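Local atomic coordinates of Rep protein (Adeno-associated virus - 5, PDB entry 1M55), a protein that probably nicks and rejoins viral origin DNA through its metal-dependent nuclease domain, in a rolling-circle type of replication. Residues T3-V9 with L90-T96; L43-E49 with Q159-W164; R112-V116 with D129-I133; Y153-K157 with R182-V186. The contacts are given in a common frame with arbitrary orientation. Residue numbers count along the deposited sequence, not the author numbering.

Overall arrangement
Interaction 1 is the core of the domain, a long antiparallel strand pair at the middle of the sheet that reaches both zinc ions. Interaction 3 is also buried and adjoins it, since strand 131-133 hydrogen-bonds to strand 3-10; apolar packing and a single bridging water replace the dense backbone pairing of interaction 1. Interactions 2 and 4 are partly exposed and meet at L162 and R182. In both, side-chain amide or guanidinium groups bind main-chain atoms of loops and turns. Interaction 4 touches interaction 1 where L154 packs on H91 and L93, while interactions 2 and 3 lie on opposite sides of the chain's centre, their centres about 24 Å apart.

Interaction 1. Residues T3-V9 with L90-T96; sequences TFYEVIV and LHTLVET. With ZN (zinc ion), chain C; ZN (zinc ion), chain D.
One strand serves two zinc ions: H91 NE2 binds the first at 2.0 Å, with E82 and H89, and E95 OE2 the second at 2.2 Å, with Q73 and two waters; E95 OE2 also accepts from K76 N. Strands 3-9 and 90-95 run antiparallel, their axes at 147° and 4.4 Å apart. Y5-V94, V7-T92 and V9-L90 are hydrogen-bonded pairs, with Y5 N to V94 O at 2.9 Å and T92 N to V7 O at 2.8 Å; F4-E95, E6-L93 and I8-H91 are non-hydrogen-bonded. H89 and H91, on strand 88-95, form the His-hydrophobic-His metal motif of HUH endonucleases. On the face with E6, L93 and I8, H91 (m) donates from ND1 to OE2 of E6 (t), 2.9 Å away; E6 also bonds to T134 and Y149. The other face, with Y5, L90, T92 and V94, meets helix 50-71. T96 N reaches T3 O at 3.1 Å, T3 OG1 lies 2.7 Å from T96 OG1, and T96 CG2 makes a CH-pi contact 3.6 Å from the Y5 ring centroid.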
# COMPACT_ATOMS: atom_id res chain seq x y z
N THR A 3 0.82 9.67 14.25
CA THR A 3 2.00 8.87 13.93
C THR A 3 1.65 7.56 13.22
O THR A 3 0.64 6.92 13.54
CB THR A 3 2.83 8.58 15.20
OG1 THR A 3 2.02 7.91 16.18
CG2 THR A 3 3.37 9.88 15.79
N PHE A 4 2.50 7.14 12.29
CA PHE A 4 2.28 5.94 11.49
C PHE A 4 3.54 5.10 11.30
O PHE A 4 4.66 5.62 11.37
CB PHE A 4 1.83 6.32 10.07
CG PHE A 4 0.58 7.15 10.01
CD1 PHE A 4 0.63 8.52 10.26
CD2 PHE A 4 -0.64 6.56 9.72
CE1 PHE A 4 -0.53 9.29 10.21
CE2 PHE A 4 -1.81 7.32 9.67
CZ PHE A 4 -1.75 8.69 9.92
N TYR A 5 3.34 3.82 11.05
CA TYR A 5 4.42 2.89 10.74
C TYR A 5 4.28 2.77 9.22
O TYR A 5 3.20 3.05 8.69
CB TYR A 5 4.18 1.50 11.33
CG TYR A 5 4.39 1.38 12.82
CD1 TYR A 5 3.37 0.90 13.65
CD2 TYR A 5 5.61 1.71 13.40
CE1 TYR A 5 3.57 0.75 15.02
CE2 TYR A 5 5.82 1.56 14.77
CZ TYR A 5 4.80 1.08 15.57
OH TYR A 5 5.01 0.93 16.92
N GLU A 6 5.35 2.39 8.53
CA GLU A 6 5.28 2.20 7.09
C GLU A 6 5.76 0.81 6.74
O GLU A 6 6.85 0.39 7.15
CB GLU A 6 6.11 3.21 6.30
CG GLU A 6 6.00 2.96 4.78
CD GLU A 6 6.90 3.83 3.93
OE1 GLU A 6 8.14 3.78 4.12
OE2 GLU A 6 6.38 4.55 3.05
N VAL A 7 4.93 0.08 6.01
CA VAL A 7 5.29 -1.24 5.55
C VAL A 7 5.17 -1.20 4.03
O VAL A 7 4.14 -0.77 3.50
CB VAL A 7 4.35 -2.33 6.11
CG1 VAL A 7 4.77 -3.70 5.60
CG2 VAL A 7 4.37 -2.30 7.64
N ILE A 8 6.25 -1.53 3.33
CA ILE A 8 6.20 -1.54 1.88
C ILE A 8 6.01 -2.98 1.42
O ILE A 8 6.74 -3.88 1.85
CB ILE A 8 7.47 -0.92 1.25
CG1 ILE A 8 7.53 0.58 1.58
CG2 ILE A 8 7.45 -1.11 -0.27
CD1 ILE A 8 8.77 1.28 1.06
N VAL A 9 4.96 -3.19 0.64
CA VAL A 9 4.66 -4.52 0.13
C VAL A 9 4.85 -4.56 -1.39
O VAL A 9 4.21 -3.80 -2.12
CB VAL A 9 3.20 -4.95 0.45
CG1 VAL A 9 2.94 -6.36 -0.08
CG2 VAL A 9 2.96 -4.90 1.95
N LEU A 90 3.28 -1.23 -2.59
CA LEU A 90 2.37 -0.44 -1.78
C LEU A 90 3.09 0.20 -0.60
O LEU A 90 3.84 -0.48 0.11
CB LEU A 90 1.27 -1.34 -1.19
CG LEU A 90 0.23 -1.96 -2.12
CD1 LEU A 90 -0.35 -3.20 -1.47
CD2 LEU A 90 -0.84 -0.94 -2.45
N HIS A 91 2.92 1.51 -0.45
CA HIS A 91 3.45 2.22 0.71
C HIS A 91 2.25 2.13 1.64
O HIS A 91 1.21 2.74 1.38
CB HIS A 91 3.76 3.68 0.40
CG HIS A 91 5.01 3.88 -0.39
ND1 HIS A 91 6.23 4.18 0.18
CD2 HIS A 91 5.22 3.80 -1.72
CE1 HIS A 91 7.13 4.27 -0.81
NE2 HIS A 91 6.56 4.05 -1.98
N THR A 92 2.37 1.30 2.67
CA THR A 92 1.28 1.09 3.60
C THR A 92 1.51 1.82 4.93
O THR A 92 2.30 1.36 5.76
CB THR A 92 1.09 -0.43 3.84
OG1 THR A 92 1.19 -1.11 2.59
CG2 THR A 92 -0.27 -0.71 4.46
N LEU A 93 0.88 2.97 5.08
CA LEU A 93 0.99 3.75 6.31
C LEU A 93 -0.20 3.43 7.19
O LEU A 93 -1.35 3.65 6.80
CB LEU A 93 1.01 5.25 6.02
CG LEU A 93 2.19 5.86 5.27
CD1 LEU A 93 1.93 7.35 5.07
CD2 LEU A 93 3.47 5.64 6.05
N VAL A 94 0.07 2.90 8.38
CA VAL A 94 -1.00 2.57 9.31
C VAL A 94 -0.63 3.19 10.65
O VAL A 94 0.54 3.15 11.05
CB VAL A 94 -1.19 1.05 9.46
CG1 VAL A 94 -2.46 0.76 10.23
CG2 VAL A 94 -1.27 0.40 8.08
N GLU A 95 -1.60 3.79 11.33
CA GLU A 95 -1.30 4.45 12.60
C GLU A 95 -0.73 3.48 13.63
O GLU A 95 -1.06 2.30 13.65
CB GLU A 95 -2.51 5.19 13.15
CG GLU A 95 -3.58 4.31 13.75
CD GLU A 95 -4.72 5.12 14.30
OE1 GLU A 95 -4.47 6.14 14.98
OE2 GLU A 95 -5.88 4.75 14.04
N THR A 96 0.14 4.01 14.50
CA THR A 96 0.82 3.22 15.52
C THR A 96 -0.04 2.76 16.70
O THR A 96 0.31 1.80 17.39
CB THR A 96 2.01 4.01 16.09
OG1 THR A 96 1.54 5.25 16.65
CG2 THR A 96 3.00 4.33 14.99
ZN ZN C . 7.29 3.86 -3.84
ZN ZN D . -7.45 5.31 15.41
O HOH W 1 -6.16 5.33 17.41
O HOH W 2 -9.07 5.14 13.68

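Interaction 2. Residues L43-E49 with Q159-W164; sequences LNLTLVE and QPELQW
At the apolar centre, L43 CD2 meets L162 CD2 at 4.2 Å, V48 CG1 lies 4.1 Å from W164 CE3, and L45 CD1 lies 4.5 Å from W164 CZ3. The V48 and Q163 CA atoms are 5.4 Å apart. Segment 43-49 wraps through an Asx turn at N44 into a 3-10 turn at 45-47; segment 159-164 has a cis peptide before P160 and enters a strand at L162. Two glutamine amides grip the loop backbone. Q159 (m, t) accepts from N44 N at OE1, 2.8 Å, and donates from NE2 to N44 O, 2.9 Å. Q163 (m, m) accepts from E49 N at OE1, 2.8 Å, and donates from NE2 to L47 O at 3.2 Å and P160 O at 2.8 Å. A water joins Q159 NE2 to L162 O. Q163 and W164 form a classic beta bulge opposite F81 on strand 77-83, E49 is the N-cap residue of helix 50-71, whose L53 packs on V48 and W164, and L179 of helix 179-191 covers L43 and L162.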
# COMPACT_ATOMS: atom_id res chain seq x y z
N LEU A 43 -7.57 11.01 -12.78
CA LEU A 43 -6.47 10.17 -13.25
C LEU A 43 -6.76 9.66 -14.66
O LEU A 43 -7.90 9.65 -15.11
CB LEU A 43 -6.27 8.96 -12.33
CG LEU A 43 -5.85 9.17 -10.87
CD1 LEU A 43 -5.80 7.83 -10.17
CD2 LEU A 43 -4.50 9.86 -10.80
N ASN A 44 -5.70 9.29 -15.37
CA ASN A 44 -5.83 8.74 -16.71
C ASN A 44 -5.83 7.23 -16.50
O ASN A 44 -4.81 6.64 -16.14
CB ASN A 44 -4.64 9.17 -17.57
CG ASN A 44 -4.70 8.58 -18.96
OD1 ASN A 44 -5.59 7.79 -19.29
ND2 ASN A 44 -3.75 8.96 -19.80
N LEU A 45 -6.99 6.60 -16.69
CA LEU A 45 -7.13 5.16 -16.48
C LEU A 45 -6.22 4.30 -17.35
O LEU A 45 -5.80 3.23 -16.93
CB LEU A 45 -8.59 4.73 -16.64
CG LEU A 45 -8.95 3.31 -16.19
CD1 LEU A 45 -8.71 3.15 -14.69
CD2 LEU A 45 -10.40 3.01 -16.51
N THR A 46 -5.89 4.77 -18.55
CA THR A 46 -5.03 4.00 -19.45
C THR A 46 -3.64 3.77 -18.87
O THR A 46 -2.95 2.83 -19.26
CB THR A 46 -4.91 4.64 -20.84
OG1 THR A 46 -4.24 5.90 -20.74
CG2 THR A 46 -6.29 4.87 -21.44
N LEU A 47 -3.23 4.61 -17.92
CA LEU A 47 -1.91 4.48 -17.29
C LEU A 47 -1.93 3.61 -16.04
O LEU A 47 -0.89 3.37 -15.43
CB LEU A 47 -1.34 5.86 -16.96
CG LEU A 47 -1.06 6.77 -18.17
CD1 LEU A 47 -0.54 8.12 -17.69
CD2 LEU A 47 -0.05 6.10 -19.09
N VAL A 48 -3.12 3.16 -15.65
CA VAL A 48 -3.27 2.30 -14.47
C VAL A 48 -3.22 0.84 -14.92
O VAL A 48 -3.94 0.44 -15.84
CB VAL A 48 -4.61 2.57 -13.75
CG1 VAL A 48 -4.79 1.61 -12.58
CG2 VAL A 48 -4.67 4.02 -13.27
N GLU A 49 -2.35 0.05 -14.30
CA GLU A 49 -2.20 -1.36 -14.63
C GLU A 49 -3.20 -2.16 -13.78
O GLU A 49 -2.92 -2.52 -12.64
CB GLU A 49 -0.77 -1.82 -14.36
CG GLU A 49 0.30 -1.01 -15.11
CD GLU A 49 0.11 -1.03 -16.62
OE1 GLU A 49 -0.41 -2.03 -17.16
OE2 GLU A 49 0.49 -0.03 -17.27
N GLN A 159 1.38 10.08 -12.38
CA GLN A 159 1.31 8.87 -13.21
C GLN A 159 2.48 8.87 -14.19
O GLN A 159 2.93 9.93 -14.63
CB GLN A 159 -0.02 8.83 -13.97
CG GLN A 159 -1.23 8.74 -13.06
CD GLN A 159 -2.52 8.58 -13.83
OE1 GLN A 159 -3.13 9.56 -14.26
NE2 GLN A 159 -2.94 7.34 -14.02
N PRO A 160 2.97 7.68 -14.58
CA PRO A 160 2.53 6.34 -14.19
C PRO A 160 3.07 5.78 -12.87
O PRO A 160 2.68 4.68 -12.47
CB PRO A 160 2.97 5.49 -15.37
CG PRO A 160 4.28 6.11 -15.73
CD PRO A 160 3.97 7.60 -15.67
N GLU A 161 3.96 6.50 -12.19
CA GLU A 161 4.48 6.00 -10.91
C GLU A 161 3.30 5.81 -9.96
O GLU A 161 3.17 4.77 -9.31
CB GLU A 161 5.50 6.95 -10.28
CG GLU A 161 6.06 6.38 -8.98
CD GLU A 161 7.09 7.27 -8.31
OE1 GLU A 161 7.48 8.30 -8.89
OE2 GLU A 161 7.50 6.93 -7.18
N LEU A 162 2.46 6.83 -9.86
CA LEU A 162 1.26 6.76 -9.02
C LEU A 162 0.27 5.88 -9.78
O LEU A 162 -0.04 6.15 -10.94
CB LEU A 162 0.65 8.14 -8.81
CG LEU A 162 -0.74 8.17 -8.17
CD1 LEU A 162 -0.68 7.58 -6.77
CD2 LEU A 162 -1.27 9.60 -8.13
N GLN A 163 -0.19 4.81 -9.13
CA GLN A 163 -1.15 3.90 -9.74
C GLN A 163 -2.53 4.03 -9.09
O GLN A 163 -3.54 4.04 -9.79
CB GLN A 163 -0.64 2.46 -9.63
CG GLN A 163 0.55 2.14 -10.53
CD GLN A 163 0.14 1.92 -11.97
OE1 GLN A 163 -0.80 1.18 -12.26
NE2 GLN A 163 0.85 2.55 -12.90
N TRP A 164 -2.56 4.17 -7.77
CA TRP A 164 -3.82 4.29 -7.04
C TRP A 164 -3.50 4.60 -5.58
O TRP A 164 -2.35 4.49 -5.16
CB TRP A 164 -4.59 2.96 -7.11
CG TRP A 164 -6.08 3.07 -7.01
CD1 TRP A 164 -6.84 2.98 -5.88
CD2 TRP A 164 -7.00 3.22 -8.10
NE1 TRP A 164 -8.18 3.05 -6.20
CE2 TRP A 164 -8.30 3.20 -7.55
CE3 TRP A 164 -6.85 3.37 -9.48
CZ2 TRP A 164 -9.45 3.32 -8.34
CZ3 TRP A 164 -8.00 3.49 -10.27
CH2 TRP A 164 -9.28 3.46 -9.69
O HOH W 3 -0.83 5.40 -13.44

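Interaction 3. Residues R112-V116 with D129-I133; sequences RAQLV and DWVAI
R112, W130 and V131 account for most of the surface covered where helical residues 112-116 meet segment 129-133, whose last three residues form a short strand. The nearest CA atoms are those of R112 and V131, 6.7 Å apart. R112 (t, t, p) stretches its chain alongside the other segment, with CG 3.6 Å from W130 CZ2 and 3.9 Å from V131 CG2. Its NH1 stays 3.6 Å from V131 O, too far for a direct bond, and a water spans the gap, accepting from R112 NH1 at 3.2 Å and donating to V131 O at 2.9 Å. W130, with chi1 in p, swings its six-membered ring up to the helix. There L115 CB meets CH2 of W130 at 3.9 Å and V116 CG2 meets CZ2 of W130 at 3.8 Å, both at the ring's edge. V131 (t) points its CB toward the helix, and its CG2 lies 4.5 Å from L115 CD1. V131 also touches V7 and V108, W130 packs on V9, and L115 leans on I59 and V62 of helix 50-71. The result is a helix laid against one face of an antiparallel sheet near its edge, as in the alpha/beta architecture of HUH nuclease domains.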
# COMPACT_ATOMS: atom_id res chain seq x y z
N ARG A 112 1.94 -11.24 6.75
CA ARG A 112 2.53 -11.80 5.54
C ARG A 112 2.02 -13.23 5.32
O ARG A 112 1.64 -13.59 4.20
CB ARG A 112 4.06 -11.79 5.62
CG ARG A 112 4.74 -12.42 4.41
CD ARG A 112 6.25 -12.21 4.43
NE ARG A 112 6.87 -12.78 5.62
CZ ARG A 112 7.63 -12.09 6.46
NH1 ARG A 112 7.86 -10.80 6.26
NH2 ARG A 112 8.14 -12.69 7.53
N ALA A 113 2.00 -14.02 6.38
CA ALA A 113 1.52 -15.40 6.30
C ALA A 113 0.06 -15.43 5.85
O ALA A 113 -0.34 -16.28 5.05
CB ALA A 113 1.68 -16.09 7.65
N GLN A 114 -0.74 -14.49 6.36
CA GLN A 114 -2.16 -14.41 5.99
C GLN A 114 -2.29 -14.05 4.51
O GLN A 114 -3.15 -14.59 3.80
CB GLN A 114 -2.88 -13.39 6.87
CG GLN A 114 -4.32 -13.10 6.48
CD GLN A 114 -5.28 -14.25 6.77
OE1 GLN A 114 -4.87 -15.38 7.07
NE2 GLN A 114 -6.57 -13.97 6.69
N LEU A 115 -1.44 -13.14 4.03
CA LEU A 115 -1.48 -12.75 2.62
C LEU A 115 -1.17 -13.95 1.73
O LEU A 115 -1.83 -14.17 0.71
CB LEU A 115 -0.45 -11.64 2.35
CG LEU A 115 -0.77 -10.26 2.94
CD1 LEU A 115 0.40 -9.32 2.74
CD2 LEU A 115 -2.02 -9.71 2.29
N VAL A 116 -0.18 -14.74 2.13
CA VAL A 116 0.21 -15.92 1.36
C VAL A 116 -0.97 -16.89 1.22
O VAL A 116 -1.24 -17.40 0.13
CB VAL A 116 1.43 -16.62 2.01
CG1 VAL A 116 1.72 -17.97 1.34
CG2 VAL A 116 2.66 -15.72 1.91
N ASP A 129 12.36 -9.71 0.24
CA ASP A 129 11.80 -8.76 1.20
C ASP A 129 10.51 -8.14 0.67
O ASP A 129 10.36 -6.92 0.69
CB ASP A 129 12.81 -7.65 1.51
CG ASP A 129 14.12 -8.19 2.06
OD1 ASP A 129 14.10 -9.10 2.91
OD2 ASP A 129 15.19 -7.68 1.64
N TRP A 130 9.58 -8.97 0.22
CA TRP A 130 8.34 -8.45 -0.34
C TRP A 130 7.40 -7.77 0.66
O TRP A 130 6.49 -7.06 0.26
CB TRP A 130 7.64 -9.49 -1.22
CG TRP A 130 6.96 -10.60 -0.49
CD1 TRP A 130 7.55 -11.70 0.06
CD2 TRP A 130 5.56 -10.73 -0.26
NE1 TRP A 130 6.59 -12.51 0.62
CE2 TRP A 130 5.36 -11.94 0.44
CE3 TRP A 130 4.44 -9.94 -0.58
CZ2 TRP A 130 4.09 -12.38 0.83
CZ3 TRP A 130 3.18 -10.38 -0.19
CH2 TRP A 130 3.02 -11.59 0.51
N VAL A 131 7.59 -8.02 1.95
CA VAL A 131 6.81 -7.34 2.99
C VAL A 131 7.88 -6.80 3.94
O VAL A 131 8.48 -7.56 4.70
CB VAL A 131 5.86 -8.29 3.76
CG1 VAL A 131 5.14 -7.52 4.87
CG2 VAL A 131 4.84 -8.89 2.81
N ALA A 132 8.16 -5.51 3.84
CA ALA A 132 9.21 -4.90 4.64
C ALA A 132 8.80 -3.69 5.47
O ALA A 132 8.21 -2.74 4.95
CB ALA A 132 10.38 -4.52 3.73
N ILE A 133 9.13 -3.72 6.75
CA ILE A 133 8.84 -2.60 7.65
C ILE A 133 9.96 -1.57 7.45
O ILE A 133 11.14 -1.92 7.48
CB ILE A 133 8.87 -3.03 9.13
CG1 ILE A 133 7.85 -4.14 9.39
CG2 ILE A 133 8.60 -1.83 10.03
CD1 ILE A 133 8.01 -4.79 10.75
O HOH W 4 8.70 -8.02 7.56

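Interaction 4. Residues Y153-K157 with R182-V186; sequences YLLPK and RKRLV
The guanidinium of R182 (m, t, t) reaches the main chain of a turn: NH1 donates to L155 O at 3.2 Å and weakly to L154 O at 3.3 Å. NE bonds to A175 O, while NH2 serves A176 O and Q80 OE1, so it joins the turn to loop 175-176 and the Q80 side chain. The acceptors sit in a type I beta turn from L154 to K157, closed by K157 N to L154 O at 3.3 Å. L155 CD2 lies over one face of the guanidinium, 4.0 Å from R182 NH1. Outward, L155 (m, t) packs CD1 against L185 CB at 3.7 Å and CB against V186 CG2 at 4.1 Å; P156 CG also meets V186 CG2, at 3.9 Å. K157 turns its NZ to salt bridges with E161 and the zinc ligand E82. Helix 179-191 thus packs on the 154-157 turn, whose L154 rests on F78 of strand 77-83 and on H91 and L93 of strand 88-95, while L162 of strand 162-167 touches R182.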
# COMPACT_ATOMS: atom_id res chain seq x y z
N TYR A 153 5.92 13.45 0.77
CA TYR A 153 6.51 12.38 -0.01
C TYR A 153 5.60 11.56 -0.92
O TYR A 153 5.98 11.25 -2.05
CB TYR A 153 7.23 11.45 0.96
CG TYR A 153 8.10 10.39 0.36
CD1 TYR A 153 9.22 10.72 -0.41
CD2 TYR A 153 7.87 9.04 0.65
CE1 TYR A 153 10.09 9.73 -0.86
CE2 TYR A 153 8.73 8.06 0.20
CZ TYR A 153 9.84 8.41 -0.54
OH TYR A 153 10.72 7.43 -0.93
N LEU A 154 4.41 11.22 -0.45
CA LEU A 154 3.50 10.40 -1.25
C LEU A 154 2.63 11.17 -2.24
O LEU A 154 2.53 10.78 -3.40
CB LEU A 154 2.63 9.53 -0.34
CG LEU A 154 3.40 8.59 0.58
CD1 LEU A 154 2.41 7.76 1.39
CD2 LEU A 154 4.32 7.67 -0.22
N LEU A 155 2.01 12.26 -1.79
CA LEU A 155 1.14 13.04 -2.67
C LEU A 155 1.78 13.58 -3.95
O LEU A 155 1.10 13.70 -4.97
CB LEU A 155 0.44 14.17 -1.90
CG LEU A 155 -0.52 13.78 -0.77
CD1 LEU A 155 -1.35 15.00 -0.38
CD2 LEU A 155 -1.44 12.64 -1.21
N PRO A 156 3.09 13.94 -3.93
CA PRO A 156 3.75 14.46 -5.13
C PRO A 156 3.87 13.50 -6.32
O PRO A 156 4.11 13.94 -7.44
CB PRO A 156 5.15 14.82 -4.61
CG PRO A 156 4.92 15.17 -3.19
CD PRO A 156 3.97 14.08 -2.75
N LYS A 157 3.76 12.19 -6.07
CA LYS A 157 3.88 11.22 -7.16
C LYS A 157 2.82 11.44 -8.23
O LYS A 157 1.66 11.72 -7.93
CB LYS A 157 3.80 9.78 -6.63
CG LYS A 157 5.12 9.20 -6.14
CD LYS A 157 5.51 9.70 -4.77
CE LYS A 157 6.89 9.20 -4.37
NZ LYS A 157 6.98 7.72 -4.34
N ARG A 182 -3.95 16.91 -4.97
CA ARG A 182 -2.60 16.60 -4.50
C ARG A 182 -1.72 17.84 -4.70
O ARG A 182 -0.97 18.22 -3.80
CB ARG A 182 -2.01 15.42 -5.27
CG ARG A 182 -2.59 14.08 -4.85
CD ARG A 182 -2.21 12.94 -5.79
NE ARG A 182 -2.66 11.66 -5.25
CZ ARG A 182 -1.85 10.73 -4.76
NH1 ARG A 182 -0.53 10.92 -4.75
NH2 ARG A 182 -2.36 9.62 -4.22
N LYS A 183 -1.87 18.48 -5.85
CA LYS A 183 -1.13 19.69 -6.18
C LYS A 183 -1.42 20.78 -5.14
O LYS A 183 -0.51 21.45 -4.66
CB LYS A 183 -1.53 20.15 -7.59
CG LYS A 183 -0.74 21.30 -8.16
CD LYS A 183 -1.18 21.60 -9.59
CE LYS A 183 -0.46 22.81 -10.17
NZ LYS A 183 -0.92 23.14 -11.55
N ARG A 184 -2.68 20.90 -4.74
CA ARG A 184 -3.06 21.90 -3.74
C ARG A 184 -2.40 21.62 -2.38
O ARG A 184 -1.84 22.52 -1.75
CB ARG A 184 -4.59 21.94 -3.55
CG ARG A 184 -5.05 23.01 -2.57
CD ARG A 184 -6.56 22.98 -2.34
NE ARG A 184 -6.99 21.86 -1.50
CZ ARG A 184 -6.91 21.83 -0.17
NH1 ARG A 184 -6.41 22.86 0.50
NH2 ARG A 184 -7.34 20.77 0.50
N LEU A 185 -2.44 20.36 -1.95
CA LEU A 185 -1.86 19.97 -0.67
C LEU A 185 -0.34 20.05 -0.65
O LEU A 185 0.26 20.40 0.37
CB LEU A 185 -2.36 18.59 -0.25
CG LEU A 185 -3.86 18.56 0.07
CD1 LEU A 185 -4.34 17.17 0.41
CD2 LEU A 185 -4.13 19.50 1.23
N VAL A 186 0.29 19.74 -1.79
CA VAL A 186 1.74 19.81 -1.89
C VAL A 186 2.15 21.28 -1.76
O VAL A 186 3.07 21.62 -1.00
CB VAL A 186 2.24 19.24 -3.24
CG1 VAL A 186 3.71 19.57 -3.45
CG2 VAL A 186 2.04 17.73 -3.27